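Epf (Streptococcus pyogenes, PDB 4ES8) is a cell-surface adhesin that binds to cells through an N-terminal domain containing a carbohydrate-binding module. Local coordinates at residues A86-T91 with D201-F206; S125-D130 with S192-K197; G223-G228 with F307-G312; F253-E258 with N287-K292. One frame throughout, in Å; residues are numbered along the deposited sequence.

Interaction 1. Residues A86-T91 with D201-F206; sequences AARYKT and DLDVEF. With ACT (acetate ion), chain E.
Two neighbouring strands of an antiparallel sheet, 84-89 and 202-213, bring Arg88 opposite Asp203 as a non-hydrogen-bonded pair, and the two side chains lie side by side, ending in a salt bridge. The guanidinium grips the carboxylate side-on: Arg88 NE meets Asp203 OD1 at 2.7 Å and Arg88 NH2 meets Asp203 OD2 at 2.9 Å. Both oxygens use their syn lone pairs, and the two planes are only 15° apart. A bend at chi3 (-68°) turns Arg88 NE into this position. Asp201 OD2 lies over one guanidinium face, 3.5 Å above the plane, a long ion pair of charges alone. Asp201 OD1 instead takes Lys90 NZ at 2.8 Å. The axes of the short segments 86-89 and 202-206 run 168° apart, and alternate side chains of this ladder enter the interior of the beta sandwich, against strands 127-135 and 186-194. There Ala87 CB meets Val204 CG1 at 4.0 Å; backbone bonds run both ways between Ala87 and Val204 and between Tyr89 and Leu202. On the charged face, OXT of an acetate, probably from the crystallisation liquor, accepts from Arg88 NH1 at 3.0 Å and from Lys90 NZ at 2.8 Å. Trp67 and Tyr77 add cation-pi contacts to Arg88 and Lys90, respectively. Inside the sandwich, the Tyr89 hydroxyl is hydrogen-bonded to Ser192 OG and Val99 N.

Interaction 2. Residues S125-D130 with S192-K197; sequences SGITVD and SKVEKK
Thr128 O is approached by two groups of the facing strand: Lys193 N gives it a hydrogen bond of 2.9 Å, bent to 143° at the hydrogen, and Ser192 CA adds a CA-H...O contact at 3.1 Å. The return bond is straighter, with Thr128 N giving its hydrogen to Lys193 O at 3.0 Å, in the carbonyl plane. Thr128 and Lys193 are thus an antiparallel hydrogen-bonded pair, and their side chains stand on the same face. Thr128 OG1 sits between its own backbone N and carbonyl carbon (chi1 52°), where it comes within 3.3 Å of Lys193 CG, a close approach of an oxygen to a methylene. The short strand segments 127-130 and 192-194 run antiparallel with a twist, their axes 151° apart; the strands belong to the sheet of the beta sandwich that packs against strand 202-213. On that inner side, Ile127 divides its branches between two partners: CG2 lies against Ser192 CB at 3.7 Å and CG1 against Val194 CG1 at 4.0 Å. Beyond them, Leu202, Val204 and Tyr89 cover Ile127. Past the end of the pairing, water takes over from direct bonding. One water donates to Gly126 O at 2.6 Å and accepts from Glu195 N, bridging the backbones. A second is hydrogen-bonded to Thr128 OG1 at 2.7 Å and donates to Glu195 OE2, the same oxygen that forms a long salt bridge with Lys193 NZ. Gly126 itself has a positive phi, in the region that glycine favours.

Interaction 3. Residues G223-G228 with F307-G312; sequences GVAYVG and FFFEVG
Phe309 meets the other segment face-on: Gly223 CA lies 3.6 Å from the ring centroid and 12° off the ring normal, a CH-pi contact with the glycine backbone. Phe309 CD2 is 3.3 Å from Gly223 O, while at the ring edge Phe309 CE2 touches Ala225 CB at 3.7 Å. The next residue, Glu310, turns its side chain away and takes part through its backbone: its O is 2.7 Å from a water that accepts from Ala225 N at 3.0 Å. Val311 follows, its CG1 meeting Val227 CG1 at 3.8 Å as the two side chains pass at a slant. At Gly312 the backbones join directly. Gly312 N gives Ala225 O a nearly straight bond of 2.9 Å (171°), in the carbonyl plane, whereas Gly312 O receives only a weak bond of 3.5 Å from Val227 N. Strands 219-224 and 307-310 are outermost in the two sheets of what is probably the fibronectin-like domain, and the contact joins their edges; Phe309 continues inward onto Leu220, Val232 and Leu234. Ring packing at Phe309 gives way to a water at Glu310, methyl contact at Val311 and backbone bonding at Gly312. The lack of a side chain on Gly223 is what lets its backbone lie so close to the ring, and the single strong bond implies that the sheets meet here without a continuous ladder.

Interaction 4. Residues F253-E258 with N287-K292; sequences FNSRGE and NKEKLK
The Phe253 ring carries Lys292 CE over one face, 3.7 Å above the plane and offset toward the rim, and has Lys292 O at its edge, in plane. Lys292 NZ stands 4.7 Å from the ring centroid and 8° off the normal, a cation-pi contact; the bend at chi3 (68°) brings CE above the ring. A water accepts from the same NZ and donates to Gly257 O. Another flat group, the Asn254 amide, serves its own loop: its ND2 gives Glu258 OE1 a bond of 3.0 Å, in the amide plane, while Asn254 OD1 accepts from Glu258 N, which lies above the carbonyl plane. Phe253 and Lys292 are an antiparallel hydrogen-bonded pair at the end of strand 248-253, with Phe253 N to Lys292 O at 2.8 Å and Lys292 N to Phe253 O at 2.9 Å. Beyond them the type I turn from Asn254 to Gly257 leads into strand 259-264 of the probable fibronectin-like domain. Leu291 CD2 packs against the start of the turn, 3.7 Å from Asn254 CA. Glu289 OE2 binds Ser255 twice, accepting from Ser255 N at 2.8 Å and Ser255 OG at 2.8 Å, from opposite faces of the carboxylate plane. Its other oxygen, Glu289 OE1, takes Lys286 N. With both oxygens of the buried carboxylate engaged by hydrogen-bond donors, its negative charge is probably well stabilised, and the start of the turn is fixed from outside as well as within.

Interactions 1 and 2 lie side by side in the sandwich of one domain, centres 9 Å apart, and the Tyr89 to Ser192 pair links their two sheets. Interactions 3 and 4 sit similarly close, centres 8 Å apart, in the other domain, with centres about 62 to 63 Å from the first pair; strands 290-297 and 307-310 are neighbours there, joined by backbone bonds. Interactions 1, 2 and 4 pair strands within a sheet, whereas interaction 3 bridges two. Each mixes buried and exposed residues. Interaction 1 has a charged outer face, interaction 2 relies on water where its pairing ends, interaction 3 is largely apolar and backbone, and interaction 4 fixes a surface turn through a carboxylate.

Interaction 1. Residues A86-T91 with D201-F206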
loop_
_atom_site.group_PDB
_atom_site.type_symbol
_atom_site.label_atom_id
_atom_site.label_comp_id
_atom_site.label_asym_id
_atom_site.label_seq_id
_atom_site.Cartn_x
_atom_site.Cartn_y
_atom_site.Cartn_z
ATOM N N ALA A 86 14.920 -14.609 -4.913
ATOM C CA ALA A 86 16.293 -14.635 -4.428
ATOM C C ALA A 86 17.303 -14.215 -5.470
ATOM O O ALA A 86 17.061 -14.375 -6.675
ATOM C CB ALA A 86 16.629 -16.061 -3.972
ATOM N N ALA A 87 18.454 -13.706 -4.977
ATOM C CA ALA A 87 19.592 -13.337 -5.820
ATOM C C ALA A 87 20.823 -14.092 -5.382
ATOM O O ALA A 87 20.985 -14.384 -4.184
ATOM C CB ALA A 87 19.859 -11.839 -5.738
ATOM N N ARG A 88 21.692 -14.393 -6.349
ATOM C CA ARG A 88 22.971 -15.060 -6.128
ATOM C C ARG A 88 24.031 -14.229 -6.802
ATOM O O ARG A 88 23.885 -13.907 -7.990
ATOM C CB ARG A 88 22.968 -16.492 -6.685
ATOM C CG ARG A 88 24.372 -17.104 -6.777
ATOM C CD ARG A 88 24.331 -18.590 -7.092
ATOM N NE ARG A 88 23.764 -19.333 -5.979
ATOM C CZ ARG A 88 23.397 -20.607 -6.049
ATOM N NH1 ARG A 88 23.617 -21.312 -7.159
ATOM N NH2 ARG A 88 22.850 -21.201 -5.000
ATOM N N TYR A 89 25.065 -13.847 -6.058
ATOM C CA TYR A 89 26.217 -13.100 -6.607
ATOM C C TYR A 89 27.375 -14.082 -6.828
ATOM O O TYR A 89 27.736 -14.839 -5.912
ATOM C CB TYR A 89 26.647 -11.969 -5.671
ATOM C CG TYR A 89 25.578 -10.928 -5.468
ATOM C CD1 TYR A 89 24.588 -11.092 -4.499
ATOM C CD2 TYR A 89 25.522 -9.792 -6.275
ATOM C CE1 TYR A 89 23.581 -10.143 -4.322
ATOM C CE2 TYR A 89 24.532 -8.833 -6.098
ATOM C CZ TYR A 89 23.565 -9.011 -5.119
ATOM O OH TYR A 89 22.589 -8.063 -4.944
ATOM N N LYS A 90 27.907 -14.125 -8.052
ATOM C CA LYS A 90 28.994 -15.039 -8.399
ATOM C C LYS A 90 30.343 -14.379 -8.211
ATOM O O LYS A 90 30.440 -13.160 -8.176
ATOM C CB LYS A 90 28.852 -15.517 -9.871
ATOM C CG LYS A 90 27.474 -16.102 -10.219
ATOM C CD LYS A 90 27.222 -17.462 -9.582
ATOM C CE LYS A 90 28.075 -18.557 -10.207
ATOM N NZ LYS A 90 27.806 -19.896 -9.581
ATOM N N THR A 91 31.422 -15.187 -8.187
ATOM C CA THR A 91 32.768 -14.650 -8.033
ATOM C C THR A 91 33.162 -13.724 -9.203
ATOM O O THR A 91 34.057 -12.903 -9.025
ATOM C CB THR A 91 33.818 -15.780 -7.895
ATOM O OG1 THR A 91 33.811 -16.560 -9.080
ATOM C CG2 THR A 91 33.572 -16.673 -6.698
ATOM N N ASP A 201 29.659 -18.383 -4.142
ATOM C CA ASP A 201 28.264 -17.982 -4.382
ATOM C C ASP A 201 27.689 -17.319 -3.144
ATOM O O ASP A 201 27.757 -17.900 -2.054
ATOM C CB ASP A 201 27.392 -19.192 -4.735
ATOM C CG ASP A 201 27.680 -19.838 -6.064
ATOM O OD1 ASP A 201 28.355 -19.197 -6.905
ATOM O OD2 ASP A 201 27.216 -20.976 -6.270
ATOM N N LEU A 202 27.133 -16.109 -3.305
ATOM C CA LEU A 202 26.523 -15.416 -2.168
ATOM C C LEU A 202 25.033 -15.277 -2.434
ATOM O O LEU A 202 24.650 -14.560 -3.368
ATOM C CB LEU A 202 27.162 -14.030 -1.947
ATOM C CG LEU A 202 28.683 -13.983 -1.758
ATOM C CD1 LEU A 202 29.124 -12.562 -1.428
ATOM C CD2 LEU A 202 29.174 -14.968 -0.638
ATOM N N ASP A 203 24.190 -15.930 -1.606
ATOM C CA ASP A 203 22.749 -15.899 -1.809
ATOM C C ASP A 203 21.983 -15.061 -0.804
ATOM O O ASP A 203 22.334 -15.013 0.361
ATOM C CB ASP A 203 22.164 -17.319 -1.752
ATOM C CG ASP A 203 22.692 -18.270 -2.802
ATOM O OD1 ASP A 203 23.363 -17.798 -3.747
ATOM O OD2 ASP A 203 22.430 -19.486 -2.677
ATOM N N VAL A 204 20.895 -14.432 -1.266
ATOM C CA VAL A 204 19.993 -13.649 -0.404
ATOM C C VAL A 204 18.578 -14.001 -0.828
ATOM O O VAL A 204 18.308 -14.042 -2.033
ATOM C CB VAL A 204 20.287 -12.120 -0.402
ATOM C CG1 VAL A 204 20.244 -11.507 -1.819
ATOM C CG2 VAL A 204 19.340 -11.383 0.558
ATOM N N GLU A 205 17.690 -14.270 0.136
ATOM C CA GLU A 205 16.323 -14.693 -0.156
ATOM C C GLU A 205 15.302 -13.888 0.634
ATOM O O GLU A 205 15.538 -13.579 1.805
ATOM C CB GLU A 205 16.176 -16.192 0.184
ATOM C CG GLU A 205 14.807 -16.790 -0.088
ATOM C CD GLU A 205 14.683 -18.194 0.459
ATOM O OE1 GLU A 205 14.519 -18.333 1.692
ATOM O OE2 GLU A 205 14.756 -19.155 -0.343
ATOM N N PHE A 206 14.155 -13.603 -0.003
ATOM C CA PHE A 206 13.024 -12.912 0.598
ATOM C C PHE A 206 11.791 -13.745 0.354
ATOM O O PHE A 206 11.674 -14.325 -0.733
ATOM C CB PHE A 206 12.827 -11.518 -0.030
ATOM C CG PHE A 206 14.113 -10.760 -0.238
ATOM C CD1 PHE A 206 14.626 -9.940 0.766
ATOM C CD2 PHE A 206 14.806 -10.852 -1.452
ATOM C CE1 PHE A 206 15.802 -9.208 0.556
ATOM C CE2 PHE A 206 15.977 -10.105 -1.668
ATOM C CZ PHE A 206 16.463 -9.280 -0.663
HETATM C C ACT E . 24.696 -21.374 -10.723
HETATM O O ACT E . 25.384 -21.531 -11.756
HETATM O OXT ACT E . 25.206 -20.916 -9.673
HETATM C CH3 ACT E . 23.269 -21.898 -10.748
HETATM O O HOH W 1 30.673 -18.011 -7.770
#

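Interaction 2. Residues S125-D130 with S192-K197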
loop_
_atom_site.group_PDB
_atom_site.type_symbol
_atom_site.label_atom_id
_atom_site.label_comp_id
_atom_site.label_asym_id
_atom_site.label_seq_id
_atom_site.Cartn_x
_atom_site.Cartn_y
_atom_site.Cartn_z
ATOM N N SER A 125 27.140 -13.749 3.981
ATOM C CA SER A 125 28.153 -12.830 4.451
ATOM C C SER A 125 28.639 -12.000 3.242
ATOM O O SER A 125 28.911 -12.568 2.167
ATOM C CB SER A 125 29.295 -13.617 5.078
ATOM O OG SER A 125 30.293 -12.728 5.537
ATOM N N GLY A 126 28.680 -10.683 3.405
ATOM C CA GLY A 126 29.107 -9.790 2.320
ATOM C C GLY A 126 27.945 -9.111 1.627
ATOM O O GLY A 126 28.155 -8.177 0.856
ATOM N N ILE A 127 26.713 -9.588 1.863
ATOM C CA ILE A 127 25.548 -8.945 1.238
ATOM C C ILE A 127 24.909 -7.965 2.218
ATOM O O ILE A 127 24.717 -8.284 3.412
ATOM C CB ILE A 127 24.504 -9.990 0.751
ATOM C CG1 ILE A 127 25.094 -10.905 -0.370
ATOM C CG2 ILE A 127 23.199 -9.298 0.300
ATOM C CD1 ILE A 127 24.131 -11.951 -0.891
ATOM N N THR A 128 24.575 -6.755 1.714
ATOM C CA THR A 128 23.826 -5.781 2.505
ATOM C C THR A 128 22.505 -5.572 1.769
ATOM O O THR A 128 22.395 -5.870 0.569
ATOM C CB THR A 128 24.618 -4.509 2.788
ATOM O OG1 THR A 128 25.121 -3.993 1.549
ATOM C CG2 THR A 128 25.801 -4.766 3.759
ATOM N N VAL A 129 21.473 -5.196 2.515
ATOM C CA VAL A 129 20.108 -5.174 2.016
ATOM C C VAL A 129 19.423 -3.855 2.319
ATOM O O VAL A 129 19.637 -3.251 3.382
ATOM C CB VAL A 129 19.369 -6.370 2.737
ATOM C CG1 VAL A 129 17.859 -6.383 2.481
ATOM C CG2 VAL A 129 19.984 -7.720 2.348
ATOM N N ASP A 130 18.531 -3.457 1.405
ATOM C CA ASP A 130 17.681 -2.275 1.588
ATOM C C ASP A 130 16.259 -2.647 1.177
ATOM O O ASP A 130 16.071 -3.554 0.352
ATOM C CB ASP A 130 18.191 -1.066 0.771
ATOM C CG ASP A 130 17.552 0.282 1.135
ATOM O OD1 ASP A 130 16.854 0.362 2.184
ATOM O OD2 ASP A 130 17.720 1.246 0.358
ATOM N N SER A 192 19.624 -5.647 -2.775
ATOM C CA SER A 192 20.807 -6.197 -2.104
ATOM C C SER A 192 22.039 -5.777 -2.866
ATOM O O SER A 192 21.948 -5.352 -4.025
ATOM C CB SER A 192 20.723 -7.718 -1.979
ATOM O OG SER A 192 20.607 -8.373 -3.231
ATOM N N LYS A 193 23.201 -5.864 -2.216
ATOM C CA LYS A 193 24.417 -5.509 -2.911
ATOM C C LYS A 193 25.619 -6.174 -2.287
ATOM O O LYS A 193 25.567 -6.610 -1.131
ATOM C CB LYS A 193 24.593 -3.982 -2.977
ATOM C CG LYS A 193 25.104 -3.326 -1.719
ATOM C CD LYS A 193 25.542 -1.885 -2.039
ATOM C CE LYS A 193 25.739 -1.026 -0.830
ATOM N NZ LYS A 193 26.013 0.386 -1.217
ATOM N N VAL A 194 26.701 -6.241 -3.078
ATOM C CA VAL A 194 28.019 -6.669 -2.611
ATOM C C VAL A 194 28.942 -5.472 -2.787
ATOM O O VAL A 194 28.847 -4.773 -3.802
ATOM C CB VAL A 194 28.554 -7.954 -3.311
ATOM C CG1 VAL A 194 27.715 -9.166 -2.907
ATOM C CG2 VAL A 194 28.616 -7.829 -4.839
ATOM N N GLU A 195 29.842 -5.246 -1.821
ATOM C CA GLU A 195 30.832 -4.162 -1.874
ATOM C C GLU A 195 32.155 -4.655 -2.385
ATOM O O GLU A 195 32.953 -3.851 -2.864
ATOM C CB GLU A 195 31.055 -3.538 -0.482
ATOM C CG GLU A 195 29.821 -2.893 0.108
ATOM C CD GLU A 195 29.625 -1.426 -0.195
ATOM O OE1 GLU A 195 30.175 -0.930 -1.207
ATOM O OE2 GLU A 195 28.906 -0.770 0.590
ATOM N N LYS A 196 32.441 -5.958 -2.214
ATOM C CA LYS A 196 33.705 -6.499 -2.670
ATOM C C LYS A 196 33.431 -7.755 -3.480
ATOM O O LYS A 196 32.347 -8.331 -3.397
ATOM C CB LYS A 196 34.700 -6.717 -1.518
ATOM C CG LYS A 196 34.360 -7.786 -0.515
ATOM C CD LYS A 196 35.569 -8.016 0.394
ATOM C CE LYS A 196 35.171 -8.616 1.714
ATOM N NZ LYS A 196 36.251 -8.508 2.731
ATOM N N LYS A 197 34.383 -8.128 -4.324
ATOM C CA LYS A 197 34.238 -9.277 -5.190
ATOM C C LYS A 197 33.991 -10.552 -4.358
ATOM O O LYS A 197 34.779 -10.858 -3.460
ATOM C CB LYS A 197 35.485 -9.423 -6.065
ATOM C CG LYS A 197 35.252 -10.252 -7.305
ATOM C CD LYS A 197 36.336 -9.986 -8.379
ATOM C CE LYS A 197 35.844 -10.282 -9.778
ATOM N NZ LYS A 197 35.603 -9.030 -10.548
HETATM O O HOH W 2 30.519 -7.409 0.040
HETATM O O HOH W 3 26.711 -1.870 2.072
#

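Interaction 3. Residues G223-G228 with F307-G312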
loop_
_atom_site.group_PDB
_atom_site.type_symbol
_atom_site.label_atom_id
_atom_site.label_comp_id
_atom_site.label_asym_id
_atom_site.label_seq_id
_atom_site.Cartn_x
_atom_site.Cartn_y
_atom_site.Cartn_z
ATOM N N GLY A 223 -22.003 17.522 12.292
ATOM C CA GLY A 223 -23.141 17.064 11.521
ATOM C C GLY A 223 -24.198 18.143 11.514
ATOM O O GLY A 223 -24.377 18.828 12.529
ATOM N N VAL A 224 -24.868 18.334 10.365
ATOM C CA VAL A 224 -25.941 19.331 10.254
ATOM C C VAL A 224 -27.190 18.631 9.742
ATOM O O VAL A 224 -27.187 18.049 8.653
ATOM C CB VAL A 224 -25.530 20.535 9.360
ATOM C CG1 VAL A 224 -26.724 21.451 9.070
ATOM C CG2 VAL A 224 -24.387 21.327 9.993
ATOM N N ALA A 225 -28.255 18.655 10.564
ATOM C CA ALA A 225 -29.546 18.080 10.242
ATOM C C ALA A 225 -30.622 18.964 10.827
ATOM O O ALA A 225 -30.490 19.407 11.970
ATOM C CB ALA A 225 -29.661 16.668 10.809
ATOM N N TYR A 226 -31.670 19.214 10.046
ATOM C CA TYR A 226 -32.802 20.022 10.501
ATOM C C TYR A 226 -34.088 19.232 10.351
ATOM O O TYR A 226 -34.247 18.480 9.387
ATOM C CB TYR A 226 -32.884 21.352 9.710
ATOM C CG TYR A 226 -31.605 22.169 9.701
ATOM C CD1 TYR A 226 -30.996 22.562 10.889
ATOM C CD2 TYR A 226 -31.043 22.606 8.505
ATOM C CE1 TYR A 226 -29.834 23.333 10.886
ATOM C CE2 TYR A 226 -29.894 23.397 8.489
ATOM C CZ TYR A 226 -29.296 23.762 9.682
ATOM O OH TYR A 226 -28.152 24.522 9.670
ATOM N N VAL A 227 -35.021 19.399 11.311
ATOM C CA VAL A 227 -36.335 18.725 11.278
ATOM C C VAL A 227 -37.046 18.987 9.920
ATOM O O VAL A 227 -36.983 20.103 9.407
ATOM C CB VAL A 227 -37.227 19.171 12.471
ATOM C CG1 VAL A 227 -36.779 18.509 13.765
ATOM C CG2 VAL A 227 -37.234 20.695 12.633
ATOM N N GLY A 228 -37.625 17.943 9.332
ATOM C CA GLY A 228 -38.330 18.020 8.052
ATOM C C GLY A 228 -37.483 18.241 6.808
ATOM O O GLY A 228 -38.035 18.363 5.706
ATOM N N PHE A 307 -20.131 8.379 16.764
ATOM C CA PHE A 307 -20.193 9.848 16.867
ATOM C C PHE A 307 -21.646 10.264 16.994
ATOM O O PHE A 307 -22.523 9.592 16.449
ATOM C CB PHE A 307 -19.578 10.528 15.638
ATOM C CG PHE A 307 -18.170 10.085 15.339
ATOM C CD1 PHE A 307 -17.106 10.530 16.111
ATOM C CD2 PHE A 307 -17.916 9.173 14.324
ATOM C CE1 PHE A 307 -15.807 10.085 15.859
ATOM C CE2 PHE A 307 -16.615 8.751 14.055
ATOM C CZ PHE A 307 -15.574 9.185 14.849
ATOM N N PHE A 308 -21.905 11.380 17.676
ATOM C CA PHE A 308 -23.273 11.869 17.867
ATOM C C PHE A 308 -23.352 13.348 17.605
ATOM O O PHE A 308 -22.417 14.102 17.910
ATOM C CB PHE A 308 -23.750 11.589 19.310
ATOM C CG PHE A 308 -23.709 10.141 19.717
ATOM C CD1 PHE A 308 -24.801 9.312 19.501
ATOM C CD2 PHE A 308 -22.555 9.588 20.275
ATOM C CE1 PHE A 308 -24.756 7.959 19.861
ATOM C CE2 PHE A 308 -22.502 8.235 20.614
ATOM C CZ PHE A 308 -23.608 7.430 20.415
ATOM N N PHE A 309 -24.508 13.785 17.091
ATOM C CA PHE A 309 -24.774 15.195 16.894
ATOM C C PHE A 309 -26.269 15.397 16.997
ATOM O O PHE A 309 -27.040 14.467 16.734
ATOM C CB PHE A 309 -24.200 15.744 15.562
ATOM C CG PHE A 309 -24.903 15.282 14.307
ATOM C CD1 PHE A 309 -24.579 14.060 13.717
ATOM C CD2 PHE A 309 -25.868 16.079 13.692
ATOM C CE1 PHE A 309 -25.238 13.630 12.557
ATOM C CE2 PHE A 309 -26.493 15.667 12.508
ATOM C CZ PHE A 309 -26.179 14.446 11.949
ATOM N N GLU A 310 -26.674 16.616 17.362
ATOM C CA GLU A 310 -28.096 16.914 17.485
ATOM C C GLU A 310 -28.702 17.486 16.236
ATOM O O GLU A 310 -28.095 18.320 15.567
ATOM C CB GLU A 310 -28.323 17.929 18.611
ATOM C CG GLU A 310 -28.277 17.316 20.003
ATOM C CD GLU A 310 -28.553 18.287 21.138
ATOM O OE1 GLU A 310 -29.077 19.395 20.874
ATOM O OE2 GLU A 310 -28.264 17.926 22.302
ATOM N N VAL A 311 -29.958 17.117 15.990
ATOM C CA VAL A 311 -30.817 17.743 14.983
ATOM C C VAL A 311 -31.123 19.144 15.534
ATOM O O VAL A 311 -31.337 19.295 16.734
ATOM C CB VAL A 311 -32.122 16.921 14.760
ATOM C CG1 VAL A 311 -33.113 17.649 13.844
ATOM C CG2 VAL A 311 -31.843 15.523 14.238
ATOM N N GLY A 312 -31.143 20.145 14.684
ATOM C CA GLY A 312 -31.480 21.487 15.146
ATOM C C GLY A 312 -32.645 22.076 14.383
ATOM O O GLY A 312 -33.332 21.380 13.631
HETATM O O HOH W 4 -27.477 19.641 13.268
#

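Interaction 4. Residues F253-E258 with N287-K292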
loop_
_atom_site.group_PDB
_atom_site.type_symbol
_atom_site.label_atom_id
_atom_site.label_comp_id
_atom_site.label_asym_id
_atom_site.label_seq_id
_atom_site.Cartn_x
_atom_site.Cartn_y
_atom_site.Cartn_z
ATOM N N PHE A 253 -27.753 6.948 11.905
ATOM C CA PHE A 253 -28.869 6.333 12.649
ATOM C C PHE A 253 -29.626 7.371 13.422
ATOM O O PHE A 253 -29.039 8.379 13.825
ATOM C CB PHE A 253 -28.333 5.324 13.678
ATOM C CG PHE A 253 -27.438 4.226 13.169
ATOM C CD1 PHE A 253 -26.087 4.469 12.916
ATOM C CD2 PHE A 253 -27.914 2.926 13.045
ATOM C CE1 PHE A 253 -25.252 3.442 12.477
ATOM C CE2 PHE A 253 -27.077 1.894 12.615
ATOM C CZ PHE A 253 -25.755 2.161 12.325
ATOM N N ASN A 254 -30.905 7.100 13.708
ATOM C CA ASN A 254 -31.665 8.022 14.558
ATOM C C ASN A 254 -31.388 7.689 16.036
ATOM O O ASN A 254 -30.635 6.751 16.327
ATOM C CB ASN A 254 -33.171 8.005 14.226
ATOM C CG ASN A 254 -33.882 6.699 14.505
ATOM O OD1 ASN A 254 -33.400 5.826 15.223
ATOM N ND2 ASN A 254 -35.082 6.547 13.945
ATOM N N SER A 255 -32.003 8.437 16.971
ATOM C CA SER A 255 -31.723 8.223 18.414
ATOM C C SER A 255 -32.215 6.868 18.931
ATOM O O SER A 255 -31.758 6.429 19.989
ATOM C CB SER A 255 -32.318 9.350 19.251
ATOM O OG SER A 255 -33.729 9.385 19.090
ATOM N N ARG A 256 -33.115 6.201 18.192
ATOM C CA ARG A 256 -33.604 4.864 18.562
ATOM C C ARG A 256 -32.659 3.763 18.026
ATOM O O ARG A 256 -32.942 2.570 18.190
ATOM C CB ARG A 256 -35.018 4.645 18.036
ATOM C CG ARG A 256 -36.028 5.546 18.736
ATOM C CD ARG A 256 -37.411 5.391 18.153
ATOM N NE ARG A 256 -38.388 6.124 18.956
ATOM C CZ ARG A 256 -39.694 6.108 18.724
ATOM N NH1 ARG A 256 -40.184 5.416 17.700
ATOM N NH2 ARG A 256 -40.521 6.776 19.515
ATOM N N GLY A 257 -31.570 4.175 17.367
ATOM C CA GLY A 257 -30.594 3.235 16.826
ATOM C C GLY A 257 -30.992 2.607 15.510
ATOM O O GLY A 257 -30.359 1.645 15.068
ATOM N N GLU A 258 -32.024 3.158 14.855
ATOM C CA GLU A 258 -32.518 2.665 13.579
ATOM C C GLU A 258 -31.674 3.243 12.449
ATOM O O GLU A 258 -31.443 4.454 12.403
ATOM C CB GLU A 258 -33.994 3.032 13.398
ATOM C CG GLU A 258 -34.861 2.380 14.467
ATOM C CD GLU A 258 -36.298 2.850 14.570
ATOM O OE1 GLU A 258 -36.584 4.015 14.215
ATOM O OE2 GLU A 258 -37.128 2.063 15.076
ATOM N N ASN A 287 -36.778 17.558 17.238
ATOM C CA ASN A 287 -35.940 18.670 17.660
ATOM C C ASN A 287 -34.938 18.196 18.724
ATOM O O ASN A 287 -35.302 17.421 19.617
ATOM C CB ASN A 287 -36.794 19.825 18.194
ATOM C CG ASN A 287 -35.998 21.037 18.618
ATOM O OD1 ASN A 287 -34.987 21.408 18.005
ATOM N ND2 ASN A 287 -36.422 21.660 19.703
ATOM N N LYS A 288 -33.652 18.562 18.554
ATOM C CA LYS A 288 -32.567 18.198 19.483
ATOM C C LYS A 288 -32.277 16.667 19.520
ATOM O O LYS A 288 -31.509 16.222 20.370
ATOM C CB LYS A 288 -32.844 18.729 20.906
ATOM C CG LYS A 288 -32.861 20.258 20.954
ATOM C CD LYS A 288 -33.038 20.784 22.372
ATOM C CE LYS A 288 -33.027 22.298 22.427
ATOM N NZ LYS A 288 -31.693 22.870 22.083
ATOM N N GLU A 289 -32.847 15.883 18.574
ATOM C CA GLU A 289 -32.603 14.433 18.507
ATOM C C GLU A 289 -31.120 14.139 18.297
ATOM O O GLU A 289 -30.507 14.768 17.440
ATOM C CB GLU A 289 -33.396 13.785 17.366
ATOM C CG GLU A 289 -33.287 12.277 17.391
ATOM C CD GLU A 289 -34.189 11.503 16.456
ATOM O OE1 GLU A 289 -34.983 12.121 15.706
ATOM O OE2 GLU A 289 -34.117 10.256 16.498
ATOM N N LYS A 290 -30.566 13.193 19.078
ATOM C CA LYS A 290 -29.174 12.799 18.950
ATOM C C LYS A 290 -29.052 11.722 17.888
ATOM O O LYS A 290 -29.386 10.563 18.122
ATOM C CB LYS A 290 -28.613 12.287 20.290
ATOM C CG LYS A 290 -28.335 13.385 21.304
ATOM C CD LYS A 290 -27.847 12.802 22.643
ATOM C CE LYS A 290 -26.401 12.349 22.626
ATOM N NZ LYS A 290 -26.029 11.651 23.887
ATOM N N LEU A 291 -28.569 12.104 16.715
ATOM C CA LEU A 291 -28.324 11.138 15.653
ATOM C C LEU A 291 -26.951 10.528 15.863
ATOM O O LEU A 291 -26.079 11.169 16.452
ATOM C CB LEU A 291 -28.401 11.792 14.264
ATOM C CG LEU A 291 -29.702 12.567 13.943
ATOM C CD1 LEU A 291 -29.632 13.191 12.557
ATOM C CD2 LEU A 291 -30.948 11.653 14.036
ATOM N N LYS A 292 -26.749 9.303 15.366
ATOM C CA LYS A 292 -25.477 8.603 15.513
ATOM C C LYS A 292 -24.843 8.375 14.161
ATOM O O LYS A 292 -25.531 8.021 13.187
ATOM C CB LYS A 292 -25.690 7.253 16.219
ATOM C CG LYS A 292 -24.413 6.434 16.440
ATOM C CD LYS A 292 -24.662 5.161 17.260
ATOM C CE LYS A 292 -25.506 4.119 16.546
ATOM N NZ LYS A 292 -25.578 2.857 17.338
HETATM O O HOH W 5 -27.653 1.141 16.343
#